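Local coordinates for nucleoprotein (Rift valley fever virus, PDB 3OV9), which encapsidates the single-stranded viral RNA genome, protecting it from nucleases and giving the template for transcription and replication, at residues 36-41 with 108-113; 95-98 with 102-105; 191-196 with 239-244. One frame throughout, in Å; residues are numbered along the deposited sequence.

Interaction 1: residues 36-41 with 108-113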
loop_
_atom_site.group_PDB
_atom_site.type_symbol
_atom_site.label_atom_id
_atom_site.label_comp_id
_atom_site.label_asym_id
_atom_site.label_seq_id
_atom_site.Cartn_x
_atom_site.Cartn_y
_atom_site.Cartn_z
ATOM N N ARG A 36 20.387 -3.960 -38.854
ATOM C CA ARG A 36 20.392 -4.698 -40.120
ATOM C C ARG A 36 19.087 -5.462 -40.341
ATOM O O ARG A 36 18.560 -5.485 -41.456
ATOM C CB ARG A 36 21.592 -5.650 -40.201
ATOM C CG ARG A 36 22.923 -4.949 -40.400
ATOM C CD ARG A 36 24.093 -5.923 -40.285
ATOM N NE ARG A 36 25.377 -5.232 -40.380
ATOM C CZ ARG A 36 26.022 -4.678 -39.354
ATOM N NH1 ARG A 36 25.513 -4.729 -38.127
ATOM N NH2 ARG A 36 27.183 -4.069 -39.559
ATOM N N ARG A 37 18.566 -6.073 -39.278
ATOM C CA ARG A 37 17.293 -6.785 -39.350
ATOM C C ARG A 37 16.127 -5.818 -39.571
ATOM O O ARG A 37 15.201 -6.128 -40.322
ATOM C CB ARG A 37 17.069 -7.651 -38.104
ATOM C CG ARG A 37 15.857 -8.594 -38.176
ATOM C CD ARG A 37 15.879 -9.527 -39.386
ATOM N NE ARG A 37 14.749 -10.457 -39.360
ATOM C CZ ARG A 37 14.231 -11.058 -40.427
ATOM N NH1 ARG A 37 14.723 -10.831 -41.639
ATOM N NH2 ARG A 37 13.205 -11.886 -40.282
ATOM N N VAL A 38 16.187 -4.652 -38.928
ATOM C CA VAL A 38 15.158 -3.616 -39.096
ATOM C C VAL A 38 15.033 -3.201 -40.566
ATOM O O VAL A 38 13.930 -3.187 -41.119
ATOM C CB VAL A 38 15.417 -2.376 -38.191
ATOM C CG1 VAL A 38 14.532 -1.197 -38.605
ATOM C CG2 VAL A 38 15.166 -2.715 -36.730
ATOM N N ILE A 39 16.165 -2.890 -41.191
ATOM C CA ILE A 39 16.185 -2.471 -42.596
ATOM C C ILE A 39 15.771 -3.620 -43.527
ATOM O O ILE A 39 15.055 -3.403 -44.507
ATOM C CB ILE A 39 17.555 -1.867 -42.992
ATOM C CG1 ILE A 39 17.831 -0.610 -42.158
ATOM C CG2 ILE A 39 17.607 -1.522 -44.487
ATOM C CD1 ILE A 39 19.252 -0.135 -42.205
ATOM N N GLU A 40 16.204 -4.839 -43.205
ATOM C CA GLU A 40 15.801 -6.018 -43.976
ATOM C C GLU A 40 14.283 -6.174 -43.987
ATOM O O GLU A 40 13.689 -6.401 -45.043
ATOM C CB GLU A 40 16.462 -7.291 -43.435
ATOM C CG GLU A 40 16.200 -8.536 -44.293
ATOM C CD GLU A 40 16.966 -9.758 -43.821
ATOM O OE1 GLU A 40 17.124 -9.939 -42.594
ATOM O OE2 GLU A 40 17.401 -10.550 -44.685
ATOM N N LEU A 41 13.670 -6.041 -42.812
ATOM C CA LEU A 41 12.218 -6.153 -42.663
ATOM C C LEU A 41 11.468 -5.030 -43.378
ATOM O O LEU A 41 10.421 -5.275 -43.980
ATOM C CB LEU A 41 11.814 -6.220 -41.187
ATOM C CG LEU A 41 12.213 -7.478 -40.400
ATOM C CD1 LEU A 41 11.997 -7.254 -38.917
ATOM C CD2 LEU A 41 11.460 -8.718 -40.873
ATOM N N ALA A 108 13.314 4.616 -36.545
ATOM C CA ALA A 108 14.055 5.850 -36.281
ATOM C C ALA A 108 15.513 5.581 -35.904
ATOM O O ALA A 108 16.416 6.298 -36.341
ATOM C CB ALA A 108 13.362 6.668 -35.189
ATOM N N ALA A 109 15.733 4.538 -35.106
ATOM C CA ALA A 109 17.071 4.201 -34.624
ATOM C C ALA A 109 17.960 3.618 -35.720
ATOM O O ALA A 109 19.145 3.963 -35.820
ATOM C CB ALA A 109 16.982 3.248 -33.447
ATOM N N ALA A 110 17.388 2.738 -36.536
ATOM C CA ALA A 110 18.138 2.098 -37.611
ATOM C C ALA A 110 18.493 3.092 -38.704
ATOM O O ALA A 110 19.473 2.893 -39.415
ATOM C CB ALA A 110 17.361 0.937 -38.186
ATOM N N LEU A 111 17.692 4.153 -38.827
ATOM C CA LEU A 111 17.887 5.188 -39.844
ATOM C C LEU A 111 18.218 6.563 -39.226
ATOM O O LEU A 111 17.758 7.613 -39.700
ATOM C CB LEU A 111 16.667 5.240 -40.778
ATOM C CG LEU A 111 16.329 3.937 -41.522
ATOM C CD1 LEU A 111 14.898 3.941 -42.049
ATOM C CD2 LEU A 111 17.317 3.656 -42.652
ATOM N N ALA A 112 19.050 6.539 -38.184
ATOM C CA ALA A 112 19.374 7.717 -37.368
ATOM C C ALA A 112 19.973 8.898 -38.134
ATOM O O ALA A 112 19.781 10.056 -37.755
ATOM C CB ALA A 112 20.276 7.326 -36.205
ATOM N N GLY A 113 20.699 8.605 -39.208
ATOM C CA GLY A 113 21.270 9.648 -40.053
ATOM C C GLY A 113 20.221 10.603 -40.585
ATOM O O GLY A 113 20.455 11.811 -40.648
#
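V38 carries CG1 anti to its backbone N (chi1 167°), which sets that methyl against A110, while I39 turns CG1 anti to its carbonyl carbon (chi1 -62°) and, with an extended chi2 of 166°, carries CD1 across to the turn at L111. V38 CG1 lies 3.6 Å from A110 CB, the nearest approach of the two segments, and the CB of A110 is directed toward helix 35-46. I39 flanks the same methyl, with CG1 at 4.3 Å from A110 CB, and its tip meets the branch end of L111, I39 CD1 to L111 CD2 at 4.3 Å. No hydrogen bond crosses this buried contact, whose side-chain contacts are apolar. It joins helix 35-46 to the break between helices 104-110 and 112-122 in this all-helical orthogonal bundle: L111 leaves helical geometry after the first helix and takes the N-cap position of the second. Its side chain touches I39, and A54 and I58 of helix 50-63. Away from this contact, R37 NH1 forms a salt bridge with E40 OE1 at 2.7 Å, meeting the carboxylate from above its plane, and L41 CD2 covers one guanidinium face. R8 of a neighbouring subunit packs on I39 and L111.

Interaction 2: residues 95-98 with 102-105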
loop_
_atom_site.group_PDB
_atom_site.type_symbol
_atom_site.label_atom_id
_atom_site.label_comp_id
_atom_site.label_asym_id
_atom_site.label_seq_id
_atom_site.Cartn_x
_atom_site.Cartn_y
_atom_site.Cartn_z
ATOM N N GLY A 95 6.602 -1.259 -27.722
ATOM C CA GLY A 95 7.656 -1.594 -26.762
ATOM C C GLY A 95 8.895 -2.255 -27.334
ATOM O O GLY A 95 9.461 -1.779 -28.322
ATOM N N ASN A 96 9.310 -3.352 -26.698
ATOM C CA ASN A 96 10.506 -4.091 -27.101
ATOM C C ASN A 96 10.207 -5.561 -27.431
ATOM O O ASN A 96 10.344 -6.442 -26.571
ATOM C CB ASN A 96 11.587 -3.985 -26.017
ATOM C CG ASN A 96 12.844 -4.760 -26.369
ATOM O OD1 ASN A 96 13.664 -4.310 -27.168
ATOM N ND2 ASN A 96 13.000 -5.934 -25.765
ATOM N N PRO A 97 9.791 -5.839 -28.683
ATOM C CA PRO A 97 9.549 -7.229 -29.059
ATOM C C PRO A 97 10.824 -7.931 -29.536
ATOM O O PRO A 97 11.930 -7.419 -29.325
ATOM C CB PRO A 97 8.543 -7.103 -30.203
ATOM C CG PRO A 97 8.876 -5.805 -30.841
ATOM C CD PRO A 97 9.398 -4.906 -29.758
ATOM N N SER A 98 10.662 -9.090 -30.169
ATOM C CA SER A 98 11.787 -9.851 -30.710
ATOM C C SER A 98 12.436 -9.133 -31.894
ATOM O O SER A 98 11.873 -8.177 -32.440
ATOM C CB SER A 98 11.337 -11.255 -31.125
ATOM O OG SER A 98 10.569 -11.216 -32.314
ATOM N N LEU A 102 9.153 -5.244 -36.142
ATOM C CA LEU A 102 9.385 -3.810 -36.287
ATOM C C LEU A 102 8.582 -3.012 -35.271
ATOM O O LEU A 102 7.469 -3.399 -34.895
ATOM C CB LEU A 102 9.012 -3.341 -37.699
ATOM C CG LEU A 102 9.901 -3.733 -38.880
ATOM C CD1 LEU A 102 9.222 -3.368 -40.193
ATOM C CD2 LEU A 102 11.267 -3.070 -38.782
ATOM N N THR A 103 9.170 -1.906 -34.821
ATOM C CA THR A 103 8.472 -0.871 -34.055
ATOM C C THR A 103 8.861 0.471 -34.661
ATOM O O THR A 103 9.858 0.566 -35.382
ATOM C CB THR A 103 8.864 -0.856 -32.557
ATOM O OG1 THR A 103 10.228 -0.434 -32.411
ATOM C CG2 THR A 103 8.675 -2.221 -31.915
ATOM N N LEU A 104 8.080 1.506 -34.361
ATOM C CA LEU A 104 8.371 2.857 -34.843
ATOM C C LEU A 104 9.732 3.376 -34.359
ATOM O O LEU A 104 10.488 3.951 -35.143
ATOM C CB LEU A 104 7.245 3.828 -34.456
ATOM C CG LEU A 104 5.849 3.541 -35.020
ATOM C CD1 LEU A 104 4.820 4.448 -34.364
ATOM C CD2 LEU A 104 5.805 3.699 -36.533
ATOM N N SER A 105 10.042 3.152 -33.083
ATOM C CA SER A 105 11.311 3.596 -32.497
ATOM C C SER A 105 12.511 2.925 -33.167
ATOM O O SER A 105 13.557 3.549 -33.345
ATOM C CB SER A 105 11.346 3.337 -30.987
ATOM O OG SER A 105 10.440 4.179 -30.298
HETATM O O HOH W 1 11.056 -0.301 -29.882
#
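T103 pushes its methyl CG2 against the pyrrolidine ring of P97, whose CD lies 3.5 Å from T103 CG2 and whose CG is 3.7 Å from the same methyl. The two side chains cross obliquely, each with its CB directed at the other segment. The methyl also borders the backbone of the loop, T103 CG2 to G95 O at 3.7 Å. With chi1 at 68°, T103 holds OG1 between its backbone N and carbonyl carbon and places CG2 anti to that carbon; this rotamer turns CG2 to the proline ring and OG1 to a water and the helix start. That water bridges the segments, 2.7 Å from G95 O, to which it donates, and 2.7 Å from T103 OG1. T103 is the N-cap of helix 104-110: OG1 accepts from the backbone N of R106, at the start of the helix after the loop that leaves helix 77-90. G95 takes a positive phi of 62°, a conformation that glycine readily adopts, and turns its carbonyl to the water. R106, probably an RNA-binding residue by analogy with relatives, has its guanidinium held by P97 O and S98 O; S105 beside it is likewise a probable RNA-binding residue.

Interaction 3: residues 191-196 with 239-244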
loop_
_atom_site.group_PDB
_atom_site.type_symbol
_atom_site.label_atom_id
_atom_site.label_comp_id
_atom_site.label_asym_id
_atom_site.label_seq_id
_atom_site.Cartn_x
_atom_site.Cartn_y
_atom_site.Cartn_z
ATOM N N GLU A 191 19.570 8.392 -11.025
ATOM C CA GLU A 191 18.527 7.367 -11.103
ATOM C C GLU A 191 17.837 7.368 -12.471
ATOM O O GLU A 191 17.491 6.308 -12.998
ATOM C CB GLU A 191 17.511 7.528 -9.966
ATOM C CG GLU A 191 18.044 7.082 -8.602
ATOM C CD GLU A 191 17.075 7.338 -7.456
ATOM O OE1 GLU A 191 16.349 8.354 -7.486
ATOM O OE2 GLU A 191 17.052 6.520 -6.509
ATOM N N VAL A 192 17.648 8.558 -13.038
ATOM C CA VAL A 192 17.102 8.699 -14.390
ATOM C C VAL A 192 18.133 8.227 -15.421
ATOM O O VAL A 192 17.785 7.552 -16.394
ATOM C CB VAL A 192 16.646 10.156 -14.686
ATOM C CG1 VAL A 192 16.170 10.303 -16.130
ATOM C CG2 VAL A 192 15.538 10.579 -13.725
ATOM N N ALA A 193 19.401 8.569 -15.186
ATOM C CA ALA A 193 20.506 8.147 -16.050
ATOM C C ALA A 193 20.617 6.628 -16.153
ATOM O O ALA A 193 20.961 6.098 -17.208
ATOM C CB ALA A 193 21.822 8.745 -15.575
ATOM N N ALA A 194 20.307 5.937 -15.057
ATOM C CA ALA A 194 20.339 4.477 -15.017
ATOM C C ALA A 194 19.339 3.841 -15.986
ATOM O O ALA A 194 19.487 2.675 -16.355
ATOM C CB ALA A 194 20.100 3.978 -13.596
ATOM N N THR A 195 18.332 4.613 -16.397
ATOM C CA THR A 195 17.295 4.121 -17.310
ATOM C C THR A 195 17.628 4.337 -18.790
ATOM O O THR A 195 17.042 3.682 -19.654
ATOM C CB THR A 195 15.894 4.731 -17.011
ATOM O OG1 THR A 195 15.849 6.099 -17.436
ATOM C CG2 THR A 195 15.553 4.635 -15.527
ATOM N N PHE A 196 18.562 5.243 -19.085
ATOM C CA PHE A 196 18.893 5.532 -20.483
ATOM C C PHE A 196 20.324 5.219 -20.936
ATOM O O PHE A 196 20.577 5.150 -22.137
ATOM C CB PHE A 196 18.476 6.961 -20.890
ATOM C CG PHE A 196 19.240 8.069 -20.198
ATOM C CD1 PHE A 196 20.609 8.242 -20.402
ATOM C CD2 PHE A 196 18.569 8.982 -19.386
ATOM C CE1 PHE A 196 21.304 9.281 -19.781
ATOM C CE2 PHE A 196 19.254 10.029 -18.763
ATOM C CZ PHE A 196 20.625 10.178 -18.961
ATOM N N GLN A 239 28.459 21.000 -20.003
ATOM C CA GLN A 239 28.582 21.708 -18.732
ATOM C C GLN A 239 27.229 21.789 -18.019
ATOM O O GLN A 239 27.153 21.609 -16.802
ATOM C CB GLN A 239 29.184 23.105 -18.953
ATOM C CG GLN A 239 29.166 24.047 -17.735
ATOM C CD GLN A 239 29.974 23.540 -16.544
ATOM O OE1 GLN A 239 29.629 23.811 -15.392
ATOM N NE2 GLN A 239 31.052 22.816 -16.813
ATOM N N ALA A 240 26.170 22.040 -18.786
ATOM C CA ALA A 240 24.810 22.074 -18.244
ATOM C C ALA A 240 24.397 20.737 -17.620
ATOM O O ALA A 240 23.723 20.716 -16.589
ATOM C CB ALA A 240 23.812 22.508 -19.312
ATOM N N TYR A 241 24.812 19.628 -18.233
ATOM C CA TYR A 241 24.522 18.294 -17.694
ATOM C C TYR A 241 25.244 18.026 -16.371
ATOM O O TYR A 241 24.685 17.387 -15.475
ATOM C CB TYR A 241 24.845 17.194 -18.713
ATOM C CG TYR A 241 24.473 15.801 -18.241
ATOM C CD1 TYR A 241 23.136 15.425 -18.103
ATOM C CD2 TYR A 241 25.458 14.860 -17.931
ATOM C CE1 TYR A 241 22.787 14.152 -17.666
ATOM C CE2 TYR A 241 25.118 13.581 -17.493
ATOM C CZ TYR A 241 23.781 13.237 -17.365
ATOM O OH TYR A 241 23.436 11.977 -16.935
ATOM N N LYS A 242 26.481 18.512 -16.262
ATOM C CA LYS A 242 27.278 18.382 -15.038
ATOM C C LYS A 242 26.570 18.977 -13.825
ATOM O O LYS A 242 26.558 18.376 -12.750
ATOM C CB LYS A 242 28.643 19.056 -15.207
ATOM C CG LYS A 242 29.678 18.219 -15.930
ATOM C CD LYS A 242 30.800 19.091 -16.467
ATOM C CE LYS A 242 31.782 18.280 -17.294
ATOM N NZ LYS A 242 32.837 19.148 -17.884
ATOM N N THR A 243 25.976 20.154 -14.012
ATOM C CA THR A 243 25.348 20.898 -12.919
ATOM C C THR A 243 23.834 20.666 -12.833
ATOM O O THR A 243 23.169 21.197 -11.940
ATOM C CB THR A 243 25.652 22.415 -13.017
ATOM O OG1 THR A 243 25.208 22.918 -14.282
ATOM C CG2 THR A 243 27.150 22.676 -12.875
ATOM N N ALA A 244 23.303 19.862 -13.754
ATOM C CA ALA A 244 21.874 19.544 -13.793
ATOM C C ALA A 244 21.446 18.685 -12.605
ATOM O O ALA A 244 22.248 17.932 -12.051
ATOM C CB ALA A 244 21.516 18.853 -15.103
#
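Van der Waals contact joins A193 and F196 to Y241, whose phenol reaches across from helix 232-243 and carries that helix's whole share of the interface. The tyrosine has CG anti to its backbone N (chi1 -176°), which extends the ring toward helix 189-204 and lets OH do the touching. Y241 OH sits 3.9 Å from A193 CB and at the same distance from F196 CZ. It meets the phenyl ring at its edge, near the ring plane; the two aromatic side chains approach from opposite directions. F196 is turned with chi1 67°, folding its ring back along its own helix, where A193 CA lies 3.5 Å above one face, offset toward the rim. A193 thus lines both the phenyl face and the phenol tip. The small buried area, 75 Å², and the 11.0 Å between the CA atoms of A193 and Y241 mark a contact bridged chiefly by the long reach of Y241, with the backbones well apart.

Hydrogen bonds act within helix 189-204. T195 OG1 donates to V192 O at 2.6 Å, in the carbonyl plane with a C=O...donor angle of 145°, and T195 N donates to the same oxygen, so two donors of one residue grip it. This secures the hydroxyl of T195, an exposed and probably RNA-binding residue.

Charge and pi interactions come from K189 at the start of that helix: its side chain makes a cation-pi contact with Y241, and NZ is hydrogen-bonded to Y241 O and A244 O. S170 and L173 of helix 159-180 touch Y241 and F196 respectively. The C-terminal helix 232-243 thus touches helices 159-180 and 189-204 through Y241, within the orthogonal bundle of this phlebovirus nucleoprotein.

In the fold
From the N terminus, helix 35-46, within the region essential for oligomerization, meets the junction of helices 104-110 and 112-122 in interaction 1, closing a loop of 66 residues. Interaction 2 is nested inside it, a short closure of three intervening residues leading into helix 104-110, which both contacts use. They touch directly, L102 packing on V38 and L41, with centres 11 Å apart. Interaction 3 follows in series, closing 42 residues between helices 189-204 and 232-243. Its centre lies 27 Å from that of interaction 1, on the opposite side of the chain's centre, and 25 Å from that of interaction 2, touching neither.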